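Local coordinates for protein serine protease inhibitor (Thermoanaerobacter tengcongensis, PDB 2PEF) that probably inhibits serine endopeptidases as a member of the serpin family, here captured in the latent state, at residues I10-D15 and K63-E68; E200-I205 and I256-A261; S139-M144 and I161-F166; V194-S199 and S262-K267. All coordinates share one frame; numbering follows the deposited sequence.

Interaction 1 (I10-D15 and K63-E68)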
loop_
_atom_site.group_PDB
_atom_site.type_symbol
_atom_site.label_atom_id
_atom_site.label_comp_id
_atom_site.label_asym_id
_atom_site.label_seq_id
_atom_site.Cartn_x
_atom_site.Cartn_y
_atom_site.Cartn_z
ATOM N N ILE A 10 13.625 6.486 -6.682
ATOM C CA ILE A 10 12.864 5.462 -7.398
ATOM C C ILE A 10 13.354 4.050 -7.048
ATOM O O ILE A 10 12.566 3.213 -6.599
ATOM C CB ILE A 10 12.854 5.696 -8.932
ATOM C CG1 ILE A 10 12.124 7.005 -9.258
ATOM C CG2 ILE A 10 12.197 4.519 -9.658
ATOM C CD1 ILE A 10 12.244 7.467 -10.701
ATOM N N TYR A 11 14.645 3.789 -7.229
ATOM C CA TYR A 11 15.147 2.430 -7.016
ATOM C C TYR A 11 15.201 2.013 -5.542
ATOM O O TYR A 11 14.950 0.850 -5.224
ATOM C CB TYR A 11 16.464 2.182 -7.758
ATOM C CG TYR A 11 16.256 1.914 -9.240
ATOM C CD1 TYR A 11 16.426 2.928 -10.180
ATOM C CD2 TYR A 11 15.867 0.650 -9.693
ATOM C CE1 TYR A 11 16.231 2.691 -11.537
ATOM C CE2 TYR A 11 15.665 0.403 -11.054
ATOM C CZ TYR A 11 15.847 1.430 -11.967
ATOM O OH TYR A 11 15.654 1.198 -13.310
ATOM N N ASN A 12 15.485 2.956 -4.646
ATOM C CA ASN A 12 15.407 2.672 -3.208
ATOM C C ASN A 12 13.972 2.375 -2.758
ATOM O O ASN A 12 13.737 1.426 -2.012
ATOM C CB ASN A 12 16.023 3.801 -2.372
ATOM C CG ASN A 12 17.545 3.788 -2.397
ATOM O OD1 ASN A 12 18.166 3.166 -3.266
ATOM N ND2 ASN A 12 18.154 4.467 -1.432
ATOM N N THR A 13 13.017 3.162 -3.245
ATOM C CA THR A 13 11.607 2.970 -2.891
ATOM C C THR A 13 11.065 1.688 -3.521
ATOM O O THR A 13 10.280 0.971 -2.894
ATOM C CB THR A 13 10.763 4.216 -3.251
ATOM O OG1 THR A 13 11.314 5.351 -2.576
ATOM C CG2 THR A 13 9.298 4.047 -2.838
ATOM N N ALA A 14 11.526 1.385 -4.737
ATOM C CA ALA A 14 11.178 0.140 -5.421
ATOM C C ALA A 14 11.616 -1.069 -4.599
ATOM O O ALA A 14 10.842 -2.017 -4.436
ATOM C CB ALA A 14 11.788 0.097 -6.821
ATOM N N ASP A 15 12.847 -1.025 -4.075
ATOM C CA ASP A 15 13.364 -2.090 -3.204
ATOM C C ASP A 15 12.506 -2.283 -1.952
ATOM O O ASP A 15 12.144 -3.412 -1.614
ATOM C CB ASP A 15 14.828 -1.836 -2.825
ATOM C CG ASP A 15 15.811 -2.419 -3.837
ATOM O OD1 ASP A 15 15.371 -2.997 -4.853
ATOM O OD2 ASP A 15 17.035 -2.306 -3.613
ATOM N N LYS A 63 17.233 2.952 2.907
ATOM C CA LYS A 63 18.627 2.483 2.844
ATOM C C LYS A 63 19.609 3.563 3.307
ATOM O O LYS A 63 19.815 3.754 4.508
ATOM C CB LYS A 63 18.995 2.005 1.434
ATOM C CG LYS A 63 18.149 0.879 0.883
ATOM C CD LYS A 63 18.336 0.827 -0.614
ATOM C CE LYS A 63 18.137 -0.552 -1.178
ATOM N NZ LYS A 63 18.612 -0.555 -2.585
ATOM N N ASP A 64 20.193 4.275 2.346
ATOM C CA ASP A 64 21.176 5.321 2.626
ATOM C C ASP A 64 20.555 6.720 2.711
ATOM O O ASP A 64 21.254 7.700 2.988
ATOM C CB ASP A 64 22.296 5.293 1.579
ATOM C CG ASP A 64 21.798 5.582 0.169
ATOM O OD1 ASP A 64 20.670 5.176 -0.179
ATOM O OD2 ASP A 64 22.556 6.210 -0.599
ATOM N N ILE A 65 19.250 6.807 2.470
ATOM C CA ILE A 65 18.540 8.084 2.531
ATOM C C ILE A 65 18.180 8.426 3.977
ATOM O O ILE A 65 17.581 7.614 4.688
ATOM C CB ILE A 65 17.264 8.086 1.639
ATOM C CG1 ILE A 65 17.620 7.726 0.191
ATOM C CG2 ILE A 65 16.559 9.446 1.698
ATOM C CD1 ILE A 65 16.430 7.461 -0.701
ATOM N N SER A 66 18.557 9.631 4.403
ATOM C CA SER A 66 18.242 10.124 5.745
ATOM C C SER A 66 16.768 10.516 5.830
ATOM O O SER A 66 16.121 10.731 4.801
ATOM C CB SER A 66 19.108 11.336 6.074
ATOM O OG SER A 66 18.668 12.481 5.363
ATOM N N ILE A 67 16.237 10.621 7.047
ATOM C CA ILE A 67 14.820 10.972 7.224
ATOM C C ILE A 67 14.504 12.382 6.708
ATOM O O ILE A 67 13.454 12.603 6.102
ATOM C CB ILE A 67 14.309 10.755 8.691
ATOM C CG1 ILE A 67 12.778 10.871 8.770
ATOM C CG2 ILE A 67 14.993 11.700 9.680
ATOM C CD1 ILE A 67 12.010 9.921 7.843
ATOM N N GLU A 68 15.427 13.318 6.929
ATOM C CA GLU A 68 15.287 14.677 6.407
ATOM C C GLU A 68 15.082 14.673 4.893
ATOM O O GLU A 68 14.192 15.351 4.383
ATOM C CB GLU A 68 16.506 15.526 6.773
#

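Interaction 2 (E200-I205 and I256-A261)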
loop_
_atom_site.group_PDB
_atom_site.type_symbol
_atom_site.label_atom_id
_atom_site.label_comp_id
_atom_site.label_asym_id
_atom_site.label_seq_id
_atom_site.Cartn_x
_atom_site.Cartn_y
_atom_site.Cartn_z
ATOM N N GLU A 200 -7.731 -5.276 -26.095
ATOM C CA GLU A 200 -6.469 -5.249 -26.807
ATOM C C GLU A 200 -5.552 -4.299 -26.073
ATOM O O GLU A 200 -5.894 -3.134 -25.856
ATOM C CB GLU A 200 -6.651 -4.760 -28.237
ATOM C CG GLU A 200 -7.283 -5.767 -29.160
ATOM C CD GLU A 200 -7.655 -5.168 -30.496
ATOM O OE1 GLU A 200 -7.221 -4.029 -30.792
ATOM O OE2 GLU A 200 -8.383 -5.842 -31.250
ATOM N N GLU A 201 -4.390 -4.801 -25.678
ATOM C CA GLU A 201 -3.401 -3.957 -25.018
ATOM C C GLU A 201 -2.156 -3.830 -25.879
ATOM O O GLU A 201 -1.960 -4.609 -26.813
ATOM C CB GLU A 201 -3.081 -4.480 -23.614
ATOM C CG GLU A 201 -4.297 -4.564 -22.682
ATOM C CD GLU A 201 -5.073 -3.255 -22.538
ATOM O OE1 GLU A 201 -4.496 -2.151 -22.709
ATOM O OE2 GLU A 201 -6.281 -3.344 -22.242
ATOM N N ASN A 202 -1.333 -2.824 -25.586
ATOM C CA ASN A 202 -0.198 -2.503 -26.441
ATOM C C ASN A 202 1.165 -2.533 -25.754
ATOM O O ASN A 202 2.168 -2.074 -26.307
ATOM C CB ASN A 202 -0.457 -1.184 -27.166
ATOM C CG ASN A 202 -1.501 -1.336 -28.248
ATOM O OD1 ASN A 202 -1.215 -1.857 -29.325
ATOM N ND2 ASN A 202 -2.725 -0.902 -27.961
ATOM N N LEU A 203 1.188 -3.114 -24.557
ATOM C CA LEU A 203 2.423 -3.366 -23.836
ATOM C C LEU A 203 2.386 -4.794 -23.337
ATOM O O LEU A 203 1.467 -5.177 -22.610
ATOM C CB LEU A 203 2.586 -2.397 -22.666
ATOM C CG LEU A 203 3.034 -0.971 -22.983
ATOM C CD1 LEU A 203 3.138 -0.189 -21.692
ATOM C CD2 LEU A 203 4.368 -0.936 -23.736
ATOM N N TYR A 204 3.380 -5.575 -23.757
ATOM C CA TYR A 204 3.466 -6.993 -23.441
ATOM C C TYR A 204 4.638 -7.265 -22.514
ATOM O O TYR A 204 5.788 -6.960 -22.844
ATOM C CB TYR A 204 3.647 -7.790 -24.730
ATOM C CG TYR A 204 3.652 -9.298 -24.574
ATOM C CD1 TYR A 204 2.592 -9.969 -23.955
ATOM C CD2 TYR A 204 4.698 -10.060 -25.091
ATOM C CE1 TYR A 204 2.591 -11.361 -23.838
ATOM C CE2 TYR A 204 4.706 -11.447 -24.979
ATOM C CZ TYR A 204 3.653 -12.092 -24.355
ATOM O OH TYR A 204 3.682 -13.467 -24.259
ATOM N N ILE A 205 4.340 -7.837 -21.350
ATOM C CA ILE A 205 5.375 -8.218 -20.403
ATOM C C ILE A 205 5.827 -9.629 -20.745
ATOM O O ILE A 205 5.003 -10.534 -20.907
ATOM C CB ILE A 205 4.864 -8.137 -18.943
ATOM C CG1 ILE A 205 4.649 -6.675 -18.544
ATOM C CG2 ILE A 205 5.831 -8.818 -17.972
ATOM C CD1 ILE A 205 3.726 -6.497 -17.369
ATOM N N ILE A 256 6.299 -3.011 -27.026
ATOM C CA ILE A 256 5.208 -2.319 -27.690
ATOM C C ILE A 256 4.718 -3.223 -28.809
ATOM O O ILE A 256 5.344 -3.330 -29.868
ATOM C CB ILE A 256 5.636 -0.934 -28.229
ATOM C CG1 ILE A 256 6.236 -0.094 -27.093
ATOM C CG2 ILE A 256 4.447 -0.221 -28.874
ATOM C CD1 ILE A 256 6.994 1.124 -27.564
ATOM N N THR A 257 3.600 -3.889 -28.533
ATOM C CA THR A 257 3.034 -4.909 -29.403
ATOM C C THR A 257 1.599 -5.187 -28.967
ATOM O O THR A 257 1.262 -5.063 -27.778
ATOM C CB THR A 257 3.884 -6.220 -29.406
ATOM O OG1 THR A 257 3.232 -7.231 -30.183
ATOM C CG2 THR A 257 4.112 -6.743 -27.997
ATOM N N LEU A 258 0.763 -5.562 -29.930
ATOM C CA LEU A 258 -0.648 -5.847 -29.682
ATOM C C LEU A 258 -0.809 -7.173 -28.951
ATOM O O LEU A 258 -0.236 -8.193 -29.360
ATOM C CB LEU A 258 -1.432 -5.869 -31.003
ATOM C CG LEU A 258 -2.967 -5.847 -30.957
ATOM C CD1 LEU A 258 -3.520 -4.523 -30.421
ATOM C CD2 LEU A 258 -3.564 -6.156 -32.324
ATOM N N VAL A 259 -1.584 -7.134 -27.866
ATOM C CA VAL A 259 -1.837 -8.283 -26.979
ATOM C C VAL A 259 -3.344 -8.481 -26.792
ATOM O O VAL A 259 -4.051 -7.511 -26.513
ATOM C CB VAL A 259 -1.232 -8.030 -25.563
ATOM C CG1 VAL A 259 -1.324 -9.276 -24.683
ATOM C CG2 VAL A 259 0.206 -7.543 -25.651
ATOM N N ARG A 260 -3.820 -9.717 -26.900
ATOM C CA ARG A 260 -5.199 -10.024 -26.563
ATOM C C ARG A 260 -5.241 -10.344 -25.073
ATOM O O ARG A 260 -4.769 -11.402 -24.642
ATOM C CB ARG A 260 -5.710 -11.197 -27.403
ATOM C CG ARG A 260 -7.167 -11.508 -27.179
ATOM C CD ARG A 260 -7.745 -12.388 -28.275
ATOM N NE ARG A 260 -9.201 -12.338 -28.218
ATOM C CZ ARG A 260 -9.947 -11.444 -28.860
ATOM N NH1 ARG A 260 -9.384 -10.526 -29.642
ATOM N NH2 ARG A 260 -11.263 -11.469 -28.721
ATOM N N ALA A 261 -5.797 -9.416 -24.297
ATOM C CA ALA A 261 -5.773 -9.507 -22.835
ATOM C C ALA A 261 -7.123 -9.898 -22.256
ATOM O O ALA A 261 -8.171 -9.550 -22.802
ATOM C CB ALA A 261 -5.309 -8.188 -22.234
HETATM O O HOH W 1 -10.244 -7.593 -30.252
#

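Interaction 3 (S139-M144 and I161-F166)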
loop_
_atom_site.group_PDB
_atom_site.type_symbol
_atom_site.label_atom_id
_atom_site.label_comp_id
_atom_site.label_asym_id
_atom_site.label_seq_id
_atom_site.Cartn_x
_atom_site.Cartn_y
_atom_site.Cartn_z
ATOM N N SER A 139 -13.941 8.395 5.612
ATOM C CA SER A 139 -13.990 9.578 4.745
ATOM C C SER A 139 -12.820 9.618 3.762
ATOM O O SER A 139 -13.008 9.876 2.566
ATOM C CB SER A 139 -14.001 10.863 5.578
ATOM O OG SER A 139 -13.911 12.004 4.737
ATOM N N LYS A 140 -11.619 9.362 4.274
ATOM C CA LYS A 140 -10.394 9.501 3.484
ATOM C C LYS A 140 -10.183 8.373 2.472
ATOM O O LYS A 140 -9.366 8.502 1.551
ATOM C CB LYS A 140 -9.170 9.652 4.400
ATOM C CG LYS A 140 -9.241 10.816 5.393
ATOM C CD LYS A 140 -9.439 12.158 4.702
ATOM C CE LYS A 140 -9.377 13.301 5.696
ATOM N NZ LYS A 140 -9.851 14.574 5.084
ATOM N N THR A 141 -10.902 7.264 2.653
ATOM C CA THR A 141 -10.867 6.153 1.702
ATOM C C THR A 141 -12.161 6.076 0.891
ATOM O O THR A 141 -12.441 5.062 0.250
ATOM C CB THR A 141 -10.622 4.782 2.393
ATOM O OG1 THR A 141 -11.740 4.455 3.230
ATOM C CG2 THR A 141 -9.341 4.798 3.218
ATOM N N ASN A 142 -12.941 7.154 0.918
ATOM C CA ASN A 142 -14.244 7.197 0.247
ATOM C C ASN A 142 -15.051 5.910 0.467
ATOM O O ASN A 142 -15.601 5.325 -0.470
ATOM C CB ASN A 142 -14.080 7.532 -1.244
ATOM C CG ASN A 142 -13.298 8.821 -1.468
ATOM O OD1 ASN A 142 -13.597 9.855 -0.869
ATOM N ND2 ASN A 142 -12.289 8.760 -2.327
ATOM N N GLY A 143 -15.092 5.474 1.724
ATOM C CA GLY A 143 -15.891 4.324 2.136
ATOM C C GLY A 143 -15.300 2.954 1.859
ATOM O O GLY A 143 -15.906 1.939 2.217
ATOM N N MET A 144 -14.129 2.911 1.224
ATOM C CA MET A 144 -13.491 1.636 0.875
ATOM C C MET A 144 -12.997 0.867 2.096
ATOM O O MET A 144 -13.054 -0.360 2.126
ATOM C CB MET A 144 -12.352 1.849 -0.121
ATOM C CG MET A 144 -12.845 2.148 -1.528
ATOM S SD MET A 144 -11.510 2.370 -2.715
ATOM C CE MET A 144 -11.122 4.102 -2.487
ATOM N N ILE A 161 -1.658 7.482 11.396
ATOM C CA ILE A 161 -2.465 6.806 10.384
ATOM C C ILE A 161 -2.287 7.461 9.025
ATOM O O ILE A 161 -2.341 8.686 8.905
ATOM C CB ILE A 161 -3.982 6.794 10.749
ATOM C CG1 ILE A 161 -4.208 6.193 12.142
ATOM C CG2 ILE A 161 -4.781 6.012 9.697
ATOM C CD1 ILE A 161 -5.600 6.398 12.704
ATOM N N ASN A 162 -2.067 6.633 8.007
ATOM C CA ASN A 162 -2.155 7.085 6.626
ATOM C C ASN A 162 -3.308 6.407 5.896
ATOM O O ASN A 162 -3.605 5.243 6.150
ATOM C CB ASN A 162 -0.850 6.805 5.887
ATOM C CG ASN A 162 -0.997 6.945 4.387
ATOM O OD1 ASN A 162 -1.372 5.996 3.705
ATOM N ND2 ASN A 162 -0.725 8.139 3.869
ATOM N N ALA A 163 -3.939 7.144 4.985
ATOM C CA ALA A 163 -4.916 6.585 4.055
ATOM C C ALA A 163 -4.606 6.990 2.618
ATOM O O ALA A 163 -4.202 8.124 2.352
ATOM C CB ALA A 163 -6.330 7.004 4.436
ATOM N N VAL A 164 -4.780 6.039 1.703
ATOM C CA VAL A 164 -4.641 6.273 0.266
ATOM C C VAL A 164 -5.933 5.830 -0.414
ATOM O O VAL A 164 -6.441 4.741 -0.124
ATOM C CB VAL A 164 -3.430 5.496 -0.322
ATOM C CG1 VAL A 164 -3.419 5.562 -1.856
ATOM C CG2 VAL A 164 -2.134 6.034 0.226
ATOM N N ALA A 165 -6.475 6.676 -1.296
ATOM C CA ALA A 165 -7.680 6.334 -2.055
ATOM C C ALA A 165 -7.439 6.510 -3.552
ATOM O O ALA A 165 -7.066 7.593 -3.995
ATOM C CB ALA A 165 -8.858 7.189 -1.601
ATOM N N PHE A 166 -7.646 5.435 -4.311
ATOM C CA PHE A 166 -7.436 5.429 -5.765
ATOM C C PHE A 166 -8.756 5.120 -6.467
ATOM O O PHE A 166 -9.460 4.186 -6.089
ATOM C CB PHE A 166 -6.373 4.384 -6.127
ATOM C CG PHE A 166 -6.094 4.263 -7.605
ATOM C CD1 PHE A 166 -5.193 5.121 -8.233
ATOM C CD2 PHE A 166 -6.703 3.263 -8.357
ATOM C CE1 PHE A 166 -4.922 5.004 -9.590
ATOM C CE2 PHE A 166 -6.436 3.133 -9.717
ATOM C CZ PHE A 166 -5.549 4.006 -10.334
#

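Interaction 4 (V194-S199 and S262-K267)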
loop_
_atom_site.group_PDB
_atom_site.type_symbol
_atom_site.label_atom_id
_atom_site.label_comp_id
_atom_site.label_asym_id
_atom_site.label_seq_id
_atom_site.Cartn_x
_atom_site.Cartn_y
_atom_site.Cartn_z
ATOM N N VAL A 194 -18.241 -16.229 -13.391
ATOM C CA VAL A 194 -17.337 -15.106 -13.171
ATOM C C VAL A 194 -17.182 -14.341 -14.482
ATOM O O VAL A 194 -16.969 -14.940 -15.537
ATOM C CB VAL A 194 -15.943 -15.574 -12.678
ATOM C CG1 VAL A 194 -15.011 -14.383 -12.497
ATOM C CG2 VAL A 194 -16.059 -16.366 -11.376
ATOM N N GLU A 195 -17.282 -13.018 -14.411
ATOM C CA GLU A 195 -17.150 -12.193 -15.598
ATOM C C GLU A 195 -15.688 -11.877 -15.888
ATOM O O GLU A 195 -14.948 -11.430 -15.007
ATOM C CB GLU A 195 -17.976 -10.914 -15.466
ATOM C CG GLU A 195 -19.463 -11.124 -15.733
ATOM C CD GLU A 195 -20.242 -9.821 -15.831
ATOM O OE1 GLU A 195 -20.206 -9.022 -14.870
ATOM O OE2 GLU A 195 -20.902 -9.599 -16.871
ATOM N N PHE A 196 -15.286 -12.142 -17.128
ATOM C CA PHE A 196 -13.947 -11.842 -17.606
ATOM C C PHE A 196 -14.016 -10.766 -18.678
ATOM O O PHE A 196 -14.968 -10.705 -19.455
ATOM C CB PHE A 196 -13.271 -13.102 -18.140
ATOM C CG PHE A 196 -12.587 -13.915 -17.080
ATOM C CD1 PHE A 196 -13.326 -14.683 -16.185
ATOM C CD2 PHE A 196 -11.203 -13.911 -16.977
ATOM C CE1 PHE A 196 -12.690 -15.441 -15.199
ATOM C CE2 PHE A 196 -10.552 -14.670 -15.991
ATOM C CZ PHE A 196 -11.301 -15.435 -15.104
ATOM N N MET A 197 -13.008 -9.907 -18.699
ATOM C CA MET A 197 -13.052 -8.709 -19.523
ATOM C C MET A 197 -11.937 -8.730 -20.567
ATOM O O MET A 197 -10.752 -8.780 -20.224
ATOM C CB MET A 197 -12.961 -7.458 -18.643
ATOM C CG MET A 197 -13.923 -7.443 -17.448
ATOM S SD MET A 197 -13.922 -5.895 -16.518
ATOM C CE MET A 197 -12.280 -5.894 -15.800
ATOM N N ASN A 198 -12.341 -8.700 -21.835
ATOM C CA ASN A 198 -11.430 -8.788 -22.976
ATOM C C ASN A 198 -11.041 -7.418 -23.496
ATOM O O ASN A 198 -11.896 -6.541 -23.659
ATOM C CB ASN A 198 -12.089 -9.550 -24.127
ATOM C CG ASN A 198 -12.291 -11.022 -23.831
ATOM O OD1 ASN A 198 -11.645 -11.596 -22.957
ATOM N ND2 ASN A 198 -13.191 -11.647 -24.585
ATOM N N SER A 199 -9.752 -7.252 -23.778
ATOM C CA SER A 199 -9.245 -6.022 -24.373
ATOM C C SER A 199 -8.052 -6.278 -25.282
ATOM O O SER A 199 -7.446 -7.355 -25.258
ATOM C CB SER A 199 -8.843 -5.030 -23.280
ATOM O OG SER A 199 -7.804 -5.568 -22.482
ATOM N N SER A 262 -7.080 -10.633 -21.151
ATOM C CA SER A 262 -8.278 -11.024 -20.426
ATOM C C SER A 262 -8.055 -10.813 -18.934
ATOM O O SER A 262 -7.079 -11.310 -18.366
ATOM C CB SER A 262 -8.639 -12.478 -20.728
ATOM O OG SER A 262 -9.642 -12.955 -19.850
ATOM N N LEU A 263 -8.971 -10.071 -18.319
ATOM C CA LEU A 263 -8.883 -9.732 -16.908
ATOM C C LEU A 263 -10.215 -10.022 -16.223
ATOM O O LEU A 263 -11.259 -9.549 -16.667
ATOM C CB LEU A 263 -8.519 -8.252 -16.742
ATOM C CG LEU A 263 -8.277 -7.702 -15.335
ATOM C CD1 LEU A 263 -7.033 -8.334 -14.711
ATOM C CD2 LEU A 263 -8.140 -6.187 -15.384
ATOM N N PRO A 264 -10.192 -10.819 -15.137
ATOM C CA PRO A 264 -11.476 -11.014 -14.466
ATOM C C PRO A 264 -11.866 -9.772 -13.682
ATOM O O PRO A 264 -10.996 -9.038 -13.211
ATOM C CB PRO A 264 -11.187 -12.147 -13.477
ATOM C CG PRO A 264 -9.720 -12.014 -13.181
ATOM C CD PRO A 264 -9.100 -11.561 -14.474
ATOM N N LYS A 265 -13.165 -9.541 -13.532
ATOM C CA LYS A 265 -13.627 -8.603 -12.518
ATOM C C LYS A 265 -13.270 -9.219 -11.171
ATOM O O LYS A 265 -13.480 -10.420 -10.954
ATOM C CB LYS A 265 -15.132 -8.386 -12.620
ATOM C CG LYS A 265 -15.569 -7.718 -13.907
ATOM C CD LYS A 265 -17.020 -7.264 -13.834
ATOM C CE LYS A 265 -17.505 -6.775 -15.188
ATOM N NZ LYS A 265 -18.963 -6.456 -15.178
ATOM N N PHE A 266 -12.707 -8.421 -10.271
ATOM C CA PHE A 266 -12.413 -8.933 -8.928
ATOM C C PHE A 266 -12.513 -7.871 -7.850
ATOM O O PHE A 266 -12.315 -6.684 -8.110
ATOM C CB PHE A 266 -11.073 -9.693 -8.873
ATOM C CG PHE A 266 -9.853 -8.836 -9.084
ATOM C CD1 PHE A 266 -9.218 -8.234 -8.003
ATOM C CD2 PHE A 266 -9.322 -8.653 -10.358
ATOM C CE1 PHE A 266 -8.082 -7.447 -8.182
ATOM C CE2 PHE A 266 -8.180 -7.863 -10.547
ATOM C CZ PHE A 266 -7.560 -7.265 -9.455
ATOM N N LYS A 267 -12.832 -8.325 -6.642
ATOM C CA LYS A 267 -13.021 -7.457 -5.495
ATOM C C LYS A 267 -12.680 -8.240 -4.243
ATOM O O LYS A 267 -13.175 -9.353 -4.047
ATOM C CB LYS A 267 -14.474 -6.971 -5.432
ATOM C CG LYS A 267 -14.756 -5.966 -4.331
ATOM C CD LYS A 267 -16.233 -5.615 -4.267
ATOM N NZ LYS A 267 -16.913 -1.880 -5.645
#

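Interaction 1 (I10-D15 and K63-E68)
The N-terminal helix 7-22 of the serpin fold meets the link between helices 51-62 and 67-80 here, with Asn12 and Asp15, one turn apart on the helix, facing Lys63, Asp64 and Ile65. Lys63 is the first residue to leave helical geometry after helix 51-62, with positive phi, and this turn sends the chain on toward Asp64. The Lys63 side chain runs extended beyond CG back to helix 7-22, and its CD lies over the face of the Asn12 amide, 3.5 Å from OD1. The ammonium NZ of Lys63 ends 2.6 Å from OD2 of Asp15 in a salt bridge, reaching that oxygen on its anti side, 23° out of the carboxylate plane; the two side chains cross at about a right angle. Asn12 donates through ND2 to OD1 of Asp64 at 2.9 Å. That oxygen lies in the amide plane of Asn12 and is approached nearly along its own C-O axis, but the N-H...O angle of 140° shows a bent bond. CD1 of Ile65 approaches Asn12 ND2 obliquely, to 3.5 Å. The other carboxylate oxygen of Asp64, OD2, makes a salt bridge with Lys8, so this aspartate is gripped twice by helix 7-22. Asn12 is buried, Lys63 and Asp64 exposed, and the opposite charges at this margin probably add attraction between helix and link.

Interaction 2 (E200-I205 and I256-A261)
Residues 200-201 run antiparallel to 259-260, and the chain then turns a corner at Asn202, after which strand 203-205 lies at 86° to strand 256-261. Strand 191-201 thus passes from its pairing with strand 255-273, in serpin sheet C, into strand 203-207, which pairs with strand 210-216 in sheet B. Before the corner, Glu201 and Val259 form a hydrogen-bonded pair: Glu201 N reaches Val259 O at 2.9 Å, while Val259 N returns to Glu201 O at 2.8 Å. Glu200 and Arg260 make the adjoining non-hydrogen-bonded pair. At the corner Thr257 N still reaches Asn202 O, at 3.2 Å, but the donor stands 61° out of the carbonyl plane, which marks the pairing as distorted there.

Tyr204 CB touches Thr257 CG2 at 3.5 Å. CG of Tyr204 is anti to the backbone N (chi1 -176°), and in the Val259 conformer described the ring's CD1 lies 3.8 Å from Val259 CG2, met obliquely. CD1 of Leu258 lies 3.7 Å from Asn202 OD1, the two side chains side by side and pointing the same way, and it also touches Glu200. Glu201 lays CG 3.8 Å from Ala261 CB, while its carboxylate turns to Ser199 and to Lys215 of strand 210-216. A single water donates to Glu200 OE2 and accepts from Arg260 NH1. It bridges opposite charges that do not touch directly, so their attraction is probably weak, whereas the backbone pair Glu201-Val259 supplies the direct polar link before the corner.

Interaction 3 (S139-M144 and I161-F166)
Two alanine methyls of strand 161-166, Ala163 CB and Ala165 CB, point toward segment 139-144 and are met there by different groups. Over Ala163, CB of Lys140 and CG2 of Thr141 each stand 3.9 Å from its CB. Thr141 presents the methyl because CG2 is anti to the carbonyl carbon; its OG1 (chi1 66°) sits between the backbone N and carbonyl carbon and bonds back to Val137 O. The Lys140 chain bends at chi2, and its end leads away from the strand. Around Ala165 the partners are more mixed: the carbonyl oxygen of Lys140 lies 3.5 Å from Ala165 CB, and Asn142 ND2 lies 3.8 Å from it.

This is the C-terminal end of helix 127-140, helix F, lying on strand 158-169 of serpin beta-sheet A. A Schellman motif with Asn142 as C-prime residue ends the helix, and a type I' turn runs from Thr141 to Met144. The turn brings Met144 back to the strand, where its chain bends at chi3 (-85°) and sets CE 3.9 Å from Ala165 CB. Thr141 and Met144 also touch Val328 and Lys324 of strand 322-331, probably the inserted reactive loop of the latent state.

Interaction 4 (V194-S199 and S262-K267)
A chi1 of -86° sets CG of Phe196 anti to its carbonyl carbon, on the side of Pro264 in the antiparallel partner strand. Pro264 CB stands over one face of the ring, 3.7 Å from the Phe196 centroid and 16° off the normal, a CH-pi contact with CE2 as its nearest ring atom. At the ring edge, Ser262 OG approaches CD2 of Phe196 to 3.4 Å. Lys265 likewise has CG anti to its carbonyl carbon, and beyond CG the chain is extended, lying beside Glu195 and pointing the same way. Its NZ forms a salt bridge with Glu195 OE1 at 2.9 Å, coming from 52° above the carboxylate plane. Met197 crosses the same lysine at about a right angle, SD lying 3.6 Å from Lys265 CG.

The backbone register supports these pairings. Met197 and Leu263 are a hydrogen-bonded pair, with Met197 N to Leu263 O at 2.7 Å and Leu263 N to Met197 O at 2.9 Å, and Lys265 N adds a bond to Glu195 O at 3.0 Å. Phe196-Pro264 and Asn198-Ser262 are the non-hydrogen-bonded pairs on the other face.

The pairing belongs to serpin sheet C, with 179-185 as the next strand, where His180 NE2 is hydrogen-bonded to Asn198 OD1. Lys265 has a second acidic partner in Glu320, and Pro264 rests on Leu372 of strand 362-372.

Residues 200-201 of interaction 2 continue the antiparallel pairing of interaction 4 between strands 191-201 and 255-273: the centres lie 16 Å apart, and a probable hydrogen bond from Ala261 N to Ser199 O, 2.8 Å, joins them. Interaction 2 marks where strand 191-201 leaves the pairing at the corner at Asn202. Interaction 3 comes within about 7 Å of interaction 4 between nearest atoms without touching it, and it borders strand 322-331, which lies between strands 158-169 and 310-318 and is probably the inserted reactive loop. Interaction 1 stands apart among the helices, on the opposite side of the chain's centre from interactions 3 and 4, its centre 36 Å from that of interaction 4.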